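Local coordinates for protein tRNA (Guanosine-2'-O-)-methyltransferase (Aquifex aeolicus, PDB 1ZJR) that catalyses the S-adenosyl-L-methionine-dependent 2'-O-methylation of guanosine 18 in a subset of tRNAs, as a homodimeric, topologically knotted enzyme of the TrmH family, at residues K24-F29 and R170-K175; D31-K34 and N38-A41; Y53-H58 and L91-R96; V125-Q130 and L155-A160. One frame throughout, in Å; residues are numbered along the deposited sequence.

Contact 1: residues K24-F29 and R170-K175; sequences KDLIVF and RQREEK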
# COMPACT_ATOMS: atom_id res chain seq x y z
N LYS A 24 9.43 3.57 3.71
CA LYS A 24 9.66 3.79 2.28
C LYS A 24 9.81 2.48 1.53
O LYS A 24 9.72 2.43 0.31
CB LYS A 24 10.93 4.63 2.08
CG LYS A 24 12.21 3.84 2.21
CD LYS A 24 13.41 4.67 1.74
CE LYS A 24 14.66 3.82 1.65
NZ LYS A 24 15.84 4.61 1.18
N ASP A 25 10.01 1.43 2.32
CA ASP A 25 10.26 0.08 1.87
C ASP A 25 9.03 -0.83 1.70
O ASP A 25 9.11 -1.89 1.05
CB ASP A 25 11.21 -0.53 2.90
CG ASP A 25 11.82 -1.80 2.43
OD1 ASP A 25 12.30 -1.81 1.28
OD2 ASP A 25 11.84 -2.76 3.23
N LEU A 26 7.91 -0.44 2.29
CA LEU A 26 6.68 -1.23 2.22
C LEU A 26 5.73 -0.59 1.19
O LEU A 26 5.11 0.43 1.47
CB LEU A 26 6.03 -1.28 3.60
CG LEU A 26 4.80 -2.17 3.77
CD1 LEU A 26 5.13 -3.60 3.37
CD2 LEU A 26 4.34 -2.12 5.22
N ILE A 27 5.64 -1.21 0.02
CA ILE A 27 4.83 -0.69 -1.08
C ILE A 27 3.54 -1.47 -1.26
O ILE A 27 3.51 -2.67 -1.03
CB ILE A 27 5.61 -0.79 -2.43
CG1 ILE A 27 7.04 -0.25 -2.26
CG2 ILE A 27 4.86 -0.02 -3.53
CD1 ILE A 27 7.12 1.20 -1.86
N VAL A 28 2.48 -0.78 -1.67
CA VAL A 28 1.21 -1.44 -1.91
C VAL A 28 0.78 -1.18 -3.35
O VAL A 28 0.92 -0.07 -3.86
CB VAL A 28 0.09 -0.93 -0.97
CG1 VAL A 28 -1.25 -1.56 -1.36
CG2 VAL A 28 0.41 -1.26 0.48
N PHE A 29 0.28 -2.22 -4.01
CA PHE A 29 -0.18 -2.12 -5.38
C PHE A 29 -1.62 -2.62 -5.40
O PHE A 29 -1.88 -3.77 -5.06
CB PHE A 29 0.67 -3.00 -6.30
CG PHE A 29 0.44 -2.74 -7.77
CD1 PHE A 29 1.38 -2.05 -8.52
CD2 PHE A 29 -0.73 -3.18 -8.40
CE1 PHE A 29 1.17 -1.78 -9.88
CE2 PHE A 29 -0.96 -2.91 -9.75
CZ PHE A 29 -0.00 -2.21 -10.49
N ARG A 170 3.06 -5.41 12.55
CA ARG A 170 3.49 -6.14 13.73
C ARG A 170 4.94 -6.58 13.61
O ARG A 170 5.74 -6.39 14.52
CB ARG A 170 2.59 -7.37 13.94
CG ARG A 170 3.07 -8.33 15.01
CD ARG A 170 3.11 -9.75 14.45
NE ARG A 170 4.17 -10.55 15.05
CZ ARG A 170 4.63 -11.69 14.53
NH1 ARG A 170 4.11 -12.17 13.41
NH2 ARG A 170 5.60 -12.35 15.14
N GLN A 171 5.28 -7.17 12.47
CA GLN A 171 6.65 -7.63 12.23
C GLN A 171 7.65 -6.49 12.26
O GLN A 171 8.68 -6.57 12.94
CB GLN A 171 6.73 -8.37 10.90
CG GLN A 171 6.04 -9.73 10.90
CD GLN A 171 6.15 -10.41 9.55
OE1 GLN A 171 7.09 -10.17 8.79
NE2 GLN A 171 5.19 -11.28 9.25
N ARG A 172 7.35 -5.41 11.55
CA ARG A 172 8.25 -4.26 11.51
C ARG A 172 8.35 -3.57 12.87
O ARG A 172 9.42 -3.09 13.26
CB ARG A 172 7.79 -3.26 10.44
CG ARG A 172 7.91 -3.85 9.04
CD ARG A 172 7.77 -2.81 7.93
NE ARG A 172 8.17 -3.40 6.65
CZ ARG A 172 8.96 -2.80 5.77
NH1 ARG A 172 9.44 -1.59 6.01
NH2 ARG A 172 9.30 -3.43 4.65
N GLU A 173 7.24 -3.52 13.59
CA GLU A 173 7.23 -2.91 14.91
C GLU A 173 8.19 -3.67 15.82
O GLU A 173 8.97 -3.07 16.56
CB GLU A 173 5.82 -2.96 15.50
CG GLU A 173 5.77 -2.75 17.00
CD GLU A 173 6.30 -1.40 17.42
OE1 GLU A 173 6.55 -1.21 18.63
OE2 GLU A 173 6.47 -0.52 16.55
N GLU A 174 8.14 -4.99 15.74
CA GLU A 174 8.98 -5.86 16.55
C GLU A 174 10.47 -5.63 16.32
O GLU A 174 11.27 -5.83 17.24
CB GLU A 174 8.61 -7.33 16.28
CG GLU A 174 9.31 -8.32 17.20
CD GLU A 174 8.57 -9.64 17.29
OE1 GLU A 174 9.11 -10.58 17.92
OE2 GLU A 174 7.46 -9.74 16.73
N LYS A 175 10.83 -5.21 15.11
CA LYS A 175 12.23 -4.94 14.79
C LYS A 175 12.58 -3.47 14.98
O LYS A 175 13.67 -3.03 14.61
CB LYS A 175 12.53 -5.35 13.34
CG LYS A 175 12.46 -6.84 13.09
CD LYS A 175 13.09 -7.18 11.74
CE LYS A 175 13.01 -8.67 11.47
NZ LYS A 175 13.70 -9.02 10.20

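Contact 2: residues D31-K34 and N38-A41; sequences DNVK and NFSA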
# COMPACT_ATOMS: atom_id res chain seq x y z
N ASP A 31 -4.57 -3.77 -7.47
CA ASP A 31 -4.84 -4.30 -8.80
C ASP A 31 -6.32 -4.36 -9.12
O ASP A 31 -7.02 -5.28 -8.70
CB ASP A 31 -4.23 -5.69 -8.94
CG ASP A 31 -4.60 -6.36 -10.25
OD1 ASP A 31 -4.74 -5.63 -11.25
OD2 ASP A 31 -4.74 -7.59 -10.29
N ASN A 32 -6.78 -3.35 -9.84
CA ASN A 32 -8.17 -3.25 -10.28
C ASN A 32 -9.19 -3.32 -9.15
O ASN A 32 -10.11 -4.15 -9.18
CB ASN A 32 -8.45 -4.35 -11.32
CG ASN A 32 -9.73 -4.10 -12.09
OD1 ASN A 32 -10.23 -2.97 -12.15
ND2 ASN A 32 -10.26 -5.15 -12.70
N VAL A 33 -9.04 -2.45 -8.15
CA VAL A 33 -10.00 -2.42 -7.05
C VAL A 33 -11.29 -1.79 -7.58
O VAL A 33 -11.29 -0.66 -8.06
CB VAL A 33 -9.47 -1.60 -5.85
CG1 VAL A 33 -10.61 -1.26 -4.89
CG2 VAL A 33 -8.40 -2.41 -5.12
N LYS A 34 -12.38 -2.55 -7.47
CA LYS A 34 -13.69 -2.15 -7.96
C LYS A 34 -14.21 -0.75 -7.60
O LYS A 34 -14.09 0.18 -8.40
CB LYS A 34 -14.73 -3.19 -7.55
CG LYS A 34 -15.46 -3.85 -8.71
CD LYS A 34 -16.27 -2.83 -9.50
CE LYS A 34 -17.05 -3.49 -10.63
NZ LYS A 34 -17.83 -2.49 -11.42
N ASN A 38 -13.96 1.17 -1.30
CA ASN A 38 -12.92 0.23 -0.90
C ASN A 38 -11.55 0.86 -1.16
O ASN A 38 -10.64 0.73 -0.35
CB ASN A 38 -13.01 -1.09 -1.66
CG ASN A 38 -14.18 -1.95 -1.21
OD1 ASN A 38 -14.67 -1.82 -0.09
ND2 ASN A 38 -14.62 -2.85 -2.08
N PHE A 39 -11.41 1.54 -2.30
CA PHE A 39 -10.12 2.15 -2.60
C PHE A 39 -9.75 3.21 -1.56
O PHE A 39 -8.61 3.25 -1.09
CB PHE A 39 -10.14 2.81 -3.99
CG PHE A 39 -8.78 3.22 -4.47
CD1 PHE A 39 -7.90 2.27 -4.96
CD2 PHE A 39 -8.37 4.54 -4.38
CE1 PHE A 39 -6.61 2.63 -5.35
CE2 PHE A 39 -7.08 4.92 -4.77
CZ PHE A 39 -6.20 3.96 -5.26
N SER A 40 -10.70 4.06 -1.18
CA SER A 40 -10.43 5.10 -0.19
C SER A 40 -10.06 4.49 1.16
O SER A 40 -9.19 5.00 1.87
CB SER A 40 -11.66 6.00 -0.02
OG SER A 40 -12.05 6.55 -1.28
N ALA A 41 -10.72 3.39 1.51
CA ALA A 41 -10.44 2.71 2.77
C ALA A 41 -9.01 2.17 2.74
O ALA A 41 -8.31 2.21 3.75
CB ALA A 41 -11.44 1.57 2.99

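Contact 3: residues Y53-H58 and L91-R96; sequences YLYYYH and LEFKNR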
# COMPACT_ATOMS: atom_id res chain seq x y z
N TYR A 53 4.05 4.75 -0.50
CA TYR A 53 3.74 4.62 -1.92
C TYR A 53 2.65 3.60 -2.22
O TYR A 53 2.77 2.42 -1.88
CB TYR A 53 4.99 4.24 -2.71
CG TYR A 53 6.16 5.18 -2.52
CD1 TYR A 53 7.19 4.86 -1.63
CD2 TYR A 53 6.24 6.38 -3.23
CE1 TYR A 53 8.28 5.72 -1.45
CE2 TYR A 53 7.32 7.24 -3.06
CZ TYR A 53 8.34 6.91 -2.18
OH TYR A 53 9.41 7.75 -2.02
N LEU A 54 1.59 4.07 -2.89
CA LEU A 54 0.47 3.22 -3.29
C LEU A 54 0.32 3.37 -4.80
O LEU A 54 0.08 4.47 -5.30
CB LEU A 54 -0.83 3.70 -2.63
CG LEU A 54 -2.03 2.76 -2.41
CD1 LEU A 54 -3.30 3.56 -2.61
CD2 LEU A 54 -2.01 1.56 -3.32
N TYR A 55 0.48 2.27 -5.53
CA TYR A 55 0.32 2.27 -6.98
C TYR A 55 -0.98 1.56 -7.28
O TYR A 55 -1.43 0.73 -6.49
CB TYR A 55 1.47 1.52 -7.65
CG TYR A 55 2.81 2.18 -7.48
CD1 TYR A 55 3.54 2.04 -6.30
CD2 TYR A 55 3.35 2.98 -8.49
CE1 TYR A 55 4.77 2.67 -6.13
CE2 TYR A 55 4.58 3.62 -8.33
CZ TYR A 55 5.28 3.46 -7.14
OH TYR A 55 6.49 4.09 -6.97
N TYR A 56 -1.60 1.89 -8.41
CA TYR A 56 -2.86 1.24 -8.75
C TYR A 56 -3.06 1.11 -10.26
O TYR A 56 -2.54 1.91 -11.04
CB TYR A 56 -4.03 1.99 -8.12
CG TYR A 56 -4.39 3.30 -8.78
CD1 TYR A 56 -5.36 3.35 -9.78
CD2 TYR A 56 -3.78 4.49 -8.38
CE1 TYR A 56 -5.71 4.56 -10.37
CE2 TYR A 56 -4.13 5.70 -8.97
CZ TYR A 56 -5.10 5.73 -9.96
OH TYR A 56 -5.46 6.93 -10.52
N TYR A 57 -3.81 0.09 -10.64
CA TYR A 57 -4.14 -0.20 -12.03
C TYR A 57 -5.66 -0.30 -12.05
O TYR A 57 -6.24 -1.02 -11.24
CB TYR A 57 -3.51 -1.54 -12.42
CG TYR A 57 -3.88 -2.07 -13.78
CD1 TYR A 57 -4.49 -3.31 -13.92
CD2 TYR A 57 -3.56 -1.36 -14.95
CE1 TYR A 57 -4.76 -3.86 -15.17
CE2 TYR A 57 -3.83 -1.90 -16.21
CZ TYR A 57 -4.42 -3.15 -16.31
OH TYR A 57 -4.67 -3.69 -17.56
N HIS A 58 -6.32 0.41 -12.96
CA HIS A 58 -7.78 0.34 -13.00
C HIS A 58 -8.36 0.30 -14.41
O HIS A 58 -7.72 0.73 -15.37
CB HIS A 58 -8.37 1.51 -12.21
CG HIS A 58 -9.86 1.43 -12.05
ND1 HIS A 58 -10.50 0.31 -11.57
CD2 HIS A 58 -10.83 2.35 -12.29
CE1 HIS A 58 -11.80 0.54 -11.52
NE2 HIS A 58 -12.02 1.76 -11.96
N LEU A 91 7.92 -5.54 -12.07
CA LEU A 91 9.22 -6.08 -12.44
C LEU A 91 10.31 -5.09 -12.08
O LEU A 91 11.42 -5.48 -11.72
CB LEU A 91 9.27 -6.38 -13.94
CG LEU A 91 8.43 -7.57 -14.41
CD1 LEU A 91 8.44 -7.66 -15.92
CD2 LEU A 91 8.97 -8.83 -13.79
N GLU A 92 9.99 -3.80 -12.18
CA GLU A 92 10.93 -2.75 -11.84
C GLU A 92 11.31 -2.87 -10.37
O GLU A 92 12.49 -2.73 -10.01
CB GLU A 92 10.32 -1.38 -12.11
CG GLU A 92 10.46 -0.92 -13.55
CD GLU A 92 9.56 0.25 -13.89
OE1 GLU A 92 9.43 1.17 -13.05
OE2 GLU A 92 8.99 0.25 -14.99
N PHE A 93 10.32 -3.13 -9.52
CA PHE A 93 10.59 -3.27 -8.10
C PHE A 93 11.31 -4.58 -7.82
O PHE A 93 12.23 -4.64 -7.01
CB PHE A 93 9.29 -3.25 -7.28
CG PHE A 93 8.72 -1.87 -7.07
CD1 PHE A 93 7.62 -1.44 -7.80
CD2 PHE A 93 9.29 -1.01 -6.14
CE1 PHE A 93 7.08 -0.16 -7.60
CE2 PHE A 93 8.77 0.27 -5.93
CZ PHE A 93 7.66 0.69 -6.66
N LYS A 94 10.88 -5.64 -8.50
CA LYS A 94 11.49 -6.95 -8.30
C LYS A 94 12.99 -6.89 -8.62
O LYS A 94 13.81 -7.36 -7.83
CB LYS A 94 10.80 -7.99 -9.18
CG LYS A 94 11.08 -9.43 -8.78
CD LYS A 94 10.21 -10.39 -9.59
CE LYS A 94 10.41 -11.82 -9.13
NZ LYS A 94 9.62 -12.78 -9.96
N ASN A 95 13.33 -6.32 -9.76
CA ASN A 95 14.73 -6.21 -10.16
C ASN A 95 15.51 -5.32 -9.19
O ASN A 95 16.74 -5.36 -9.16
CB ASN A 95 14.85 -5.66 -11.58
CG ASN A 95 14.22 -6.57 -12.61
OD1 ASN A 95 14.35 -7.80 -12.53
ND2 ASN A 95 13.54 -5.99 -13.59
N ARG A 96 14.80 -4.52 -8.41
CA ARG A 96 15.43 -3.64 -7.42
C ARG A 96 15.57 -4.32 -6.07
O ARG A 96 15.99 -3.69 -5.09
CB ARG A 96 14.62 -2.35 -7.25
CG ARG A 96 14.82 -1.30 -8.32
CD ARG A 96 13.97 -0.07 -8.01
NE ARG A 96 14.27 0.48 -6.69
CZ ARG A 96 13.50 1.34 -6.04
NH1 ARG A 96 12.37 1.76 -6.59
NH2 ARG A 96 13.86 1.78 -4.84

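Contact 4: residues V125-Q130 and L155-A160; sequences VGNELQ and LNVSVA. With GOL (glycerol), chain C.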
# COMPACT_ATOMS: atom_id res chain seq x y z
N VAL A 125 -2.72 -6.40 -3.96
CA VAL A 125 -4.06 -6.85 -3.61
C VAL A 125 -4.97 -6.49 -4.79
O VAL A 125 -4.57 -5.71 -5.66
CB VAL A 125 -4.60 -6.13 -2.35
CG1 VAL A 125 -3.70 -6.43 -1.15
CG2 VAL A 125 -4.66 -4.63 -2.59
N GLY A 126 -6.17 -7.04 -4.83
CA GLY A 126 -7.03 -6.69 -5.95
C GLY A 126 -8.39 -7.34 -5.95
O GLY A 126 -8.70 -8.14 -5.06
N ASN A 127 -9.20 -6.99 -6.94
CA ASN A 127 -10.54 -7.54 -7.08
C ASN A 127 -10.72 -8.40 -8.33
O ASN A 127 -11.83 -8.45 -8.88
CB ASN A 127 -11.59 -6.43 -7.11
CG ASN A 127 -12.01 -5.99 -5.73
OD1 ASN A 127 -12.37 -6.82 -4.88
ND2 ASN A 127 -11.98 -4.70 -5.50
N GLU A 128 -9.66 -9.05 -8.79
CA GLU A 128 -9.81 -9.93 -9.94
C GLU A 128 -10.34 -11.24 -9.35
O GLU A 128 -10.38 -11.39 -8.13
CB GLU A 128 -8.47 -10.17 -10.66
CG GLU A 128 -7.89 -8.92 -11.36
CD GLU A 128 -8.78 -8.36 -12.48
OE1 GLU A 128 -8.40 -7.33 -13.08
OE2 GLU A 128 -9.85 -8.93 -12.77
N LEU A 129 -10.75 -12.17 -10.20
CA LEU A 129 -11.32 -13.43 -9.75
C LEU A 129 -10.62 -14.09 -8.56
O LEU A 129 -11.27 -14.48 -7.58
CB LEU A 129 -11.37 -14.42 -10.92
CG LEU A 129 -12.18 -15.69 -10.67
CD1 LEU A 129 -13.61 -15.31 -10.31
CD2 LEU A 129 -12.16 -16.57 -11.91
N GLN A 130 -9.30 -14.22 -8.63
CA GLN A 130 -8.56 -14.85 -7.54
C GLN A 130 -7.70 -13.86 -6.74
O GLN A 130 -6.73 -14.24 -6.09
CB GLN A 130 -7.68 -15.98 -8.09
CG GLN A 130 -8.50 -17.10 -8.73
CD GLN A 130 -7.65 -18.23 -9.27
OE1 GLN A 130 -7.10 -19.04 -8.52
NE2 GLN A 130 -7.53 -18.30 -10.59
N LEU A 155 -12.49 -12.38 1.54
CA LEU A 155 -12.89 -11.21 2.32
C LEU A 155 -13.00 -9.99 1.42
O LEU A 155 -12.52 -10.00 0.29
CB LEU A 155 -11.83 -10.92 3.39
CG LEU A 155 -11.61 -11.93 4.52
CD1 LEU A 155 -10.26 -11.69 5.18
CD2 LEU A 155 -12.74 -11.81 5.53
N ASN A 156 -13.64 -8.94 1.94
CA ASN A 156 -13.74 -7.67 1.22
C ASN A 156 -12.27 -7.26 1.00
O ASN A 156 -11.47 -7.38 1.92
CB ASN A 156 -14.48 -6.64 2.09
CG ASN A 156 -14.21 -5.20 1.67
OD1 ASN A 156 -13.19 -4.62 2.03
ND2 ASN A 156 -15.13 -4.62 0.90
N VAL A 157 -11.92 -6.79 -0.19
CA VAL A 157 -10.53 -6.42 -0.49
C VAL A 157 -9.90 -5.42 0.48
O VAL A 157 -8.72 -5.53 0.82
CB VAL A 157 -10.39 -5.89 -1.95
CG1 VAL A 157 -11.16 -4.58 -2.11
CG2 VAL A 157 -8.92 -5.70 -2.32
N SER A 158 -10.68 -4.45 0.95
CA SER A 158 -10.14 -3.45 1.88
C SER A 158 -9.84 -4.08 3.24
O SER A 158 -8.83 -3.77 3.89
CB SER A 158 -11.14 -2.30 2.04
OG SER A 158 -10.66 -1.36 2.99
N VAL A 159 -10.72 -4.97 3.68
CA VAL A 159 -10.52 -5.63 4.96
C VAL A 159 -9.28 -6.53 4.89
O VAL A 159 -8.44 -6.51 5.79
CB VAL A 159 -11.75 -6.48 5.36
CG1 VAL A 159 -11.50 -7.19 6.69
CG2 VAL A 159 -12.98 -5.58 5.48
N ALA A 160 -9.15 -7.29 3.80
CA ALA A 160 -8.00 -8.18 3.64
C ALA A 160 -6.71 -7.37 3.61
O ALA A 160 -5.71 -7.77 4.20
CB ALA A 160 -8.14 -8.99 2.34
C1 GOL C . -7.32 -9.30 -1.44
O1 GOL C . -6.62 -8.90 -2.61
C2 GOL C . -8.59 -10.08 -1.90
O2 GOL C . -9.42 -9.20 -2.69
C3 GOL C . -9.39 -10.55 -0.66
O3 GOL C . -10.54 -11.32 -1.02

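Contact 1: residues K24-F29 and R170-K175
Arg172, near the end of helix 157-174, reaches back to Asp25, in the turn leading to Leu26, and forms a salt bridge with it. Arg172 NH2 donates to Asp25 OD2 across 3.0 Å with an N-H...O angle of 147°. The geometry is one-armed rather than the flat, two-bond grip that a carboxylate and a guanidinium can make: the two planes are turned 42° apart, and NH2 meets OD2 from above the carboxylate plane. Asp25 CB, meanwhile, sits at the guanidinium edge, 3.7 Å from Arg172 NH1.

An extended run from CG to NE carries the arginine head across to the strand. There Leu26 lays its CB over one guanidinium face, 4.0 Å from Arg172 CZ, giving the flat cation an apolar cover while its rim handles hydrogen bonds. A further acceptor lies outside the two segments: Arg172 NE donates to the carbonyl of Tyr117. The same residue is used again by Gln171, whose OE1 accepts from the Tyr117 backbone N and whose NE2 donates to Glu167 and to the Val115 carbonyl. The backbone of Asp25 bonds in turn to Thr121.

A buried arginine is therefore met by more than one acceptor, among them a carboxylate for its charge and a main-chain carbonyl for its NE. Because these come from different parts of the chain, the guanidinium ties the last turn of the helix both to the turn that leads into strand 26-31 and to Tyr117; its charge is probably stabilised by the nearby aspartate.

Contact 2: residues D31-K34 and N38-A41
Val33 pushes one methyl, CG1, into the corner formed by Asn38 and Phe39 in the first turn of helix 36-49. It touches the backbone there as well as the side chains: CG1 lies 3.9 Å from Phe39 N, 4.0 Å from Asn38 CB and 4.2 Å from Phe39 CB. The rotamer explains this reach. With chi1 at 165°, CG1 stands opposite the valine's own backbone N and projects at the helix, whereas CG2 is turned back beside that N.

The two helix residues answer with different conformations. Asn38 has its CG beside the backbone N (chi1 -73°), and only the aliphatic CB is offered to the valine, the two side chains crossing obliquely. Its amide is sent elsewhere, OD1 accepting a hydrogen bond from Asn156 ND2, so a single residue serves as apolar wall and polar link. Phe39 takes the other course: chi1 near -168° swings CG away from its backbone N, leaving Val33 CB near the plane of the ring, at its edge. The ring goes on to pack edge-to-face with Tyr56 and against Leu54, both on strand 51-57.

On the loop side, Val33 also touches Asn127, and Asn35 OD1 accepts from Asn38 N at the helix start. This is a short beta-to-alpha connection, in which Val33 packs the loop after strand 26-31 against the first turn of helix 36-49. The chain then returns through strand 51-57, parallel and adjacent to strand 26-31, completing a beta-alpha-beta crossover of the kind from which the SpoU-type methyltransferase fold is built.

Contact 3: residues Y53-H58 and L91-R96
Tyr55 and Phe93 meet ring to ring, the tyrosine coming from strand 51-57 and the phenylalanine from the opposite direction, off helix 86-95. Tracing the tyrosine outward, CB leaves the strand toward the helix, and a chi1 of -66° sets CG beside the backbone N, carrying the ring across to its partner. At the ring the contact begins on one flank. Tyr55 CE1 makes the closest approach, 3.5 Å from Phe93 CZ, and lies 3.9 Å from Phe93 CE1. Tyr55 CZ follows, 3.7 Å from Phe93 CZ. Finally the hydroxyl oxygen of Tyr55, OH, is 3.6 Å from Phe93 CZ.

The rings form an offset edge-to-face pair, with planes at 75° and centroids 5.4 Å apart. The edge of Phe93 is aimed at the tyrosine face, Phe93 CE1 lying above it but displaced toward the rim. Ile27, from the adjoining strand, touches both partners, and Phe93 has a second edge-to-face neighbour in Phe98. An alanine in place of Tyr55 would remove the ring face on which the edge of Phe93 rests, which would probably open a gap between strand and helix and leave the phenylalanine freer to turn.

At this point helix and sheet are joined by dispersion, probably with a weak electrostatic share from aromatic C-H groups directed at a pi face; the tyrosine hydroxyl enters the contact through its packing on carbon.

Contact 4: residues V125-Q130 and L155-A160
This is an apolar contact with a bound glycerol set into it, placed where strand 121-126 ends and helix 157-174 begins in the knotted SPOUT-type fold. In such methyltransferases the knotted loops form the S-adenosyl-L-methionine pocket, and Leu155 is a predicted cofactor-binding residue. Val157, in the helix's first turn, is the main link between the two segments apart from the glycerol. Its chi1 of 65° leaves CG1 in the crowded position between backbone N and carbonyl carbon, facing Asn127, and sends CG2 toward the strand, 3.7 Å from Gly126 O and 4.3 Å from Val125 CB.

The flat amide of Asn127 comes across Val157 at about a right angle, covering its CB and CG1. An alanine here would lack that amide and is likely to leave this flank of Val157 uncovered, opening a gap between the loop and the helix start.

Glycerol, probably from the crystallisation liquor, spans the two segments through the main chain. Gly126 N donates to its O1 almost straight (166°), while O2 gives a hydrogen bond to Gly126 O at 2.7 Å. At the far end O3 donates to Leu155 O, also at 2.7 Å, and Thr103, another predicted cofactor-binding residue, bonds to the same molecule. A small polyol using these groups is consistent with a pocket for the cofactor. Ala160 CB closes on its carbon C3 at 3.6 Å.

The helix start itself is fastened by Asn156 as N-cap: OD1 accepts weakly from Ser158 N and, on a lone pair in the carbonyl plane, from Val159 N at 3.0 Å.

Strand 26-31 is the shared axis of the set. Its Leu26 meets helix 157-174 in contact 1, and hydrogen bonds to strands 51-57 and 121-126 carry it into contacts 3 and 4. Helix 157-174 is held at both ends, by contact 4 at its start and contact 1 at its finish, their centres 20 Å apart. Contacts 2 and 4 are the close pair, centres 8 Å apart and probably hydrogen-bonded from Asp31 N to Val125 O (2.7 Å). Contact 4 holds the glycerol and part of the predicted cofactor site, with Val125 about 4 Å from Thr103; contact 2 lies further out, Val33 about 9 Å from Thr103, side chain to side chain. Contacts 1 and 3 lie away from it.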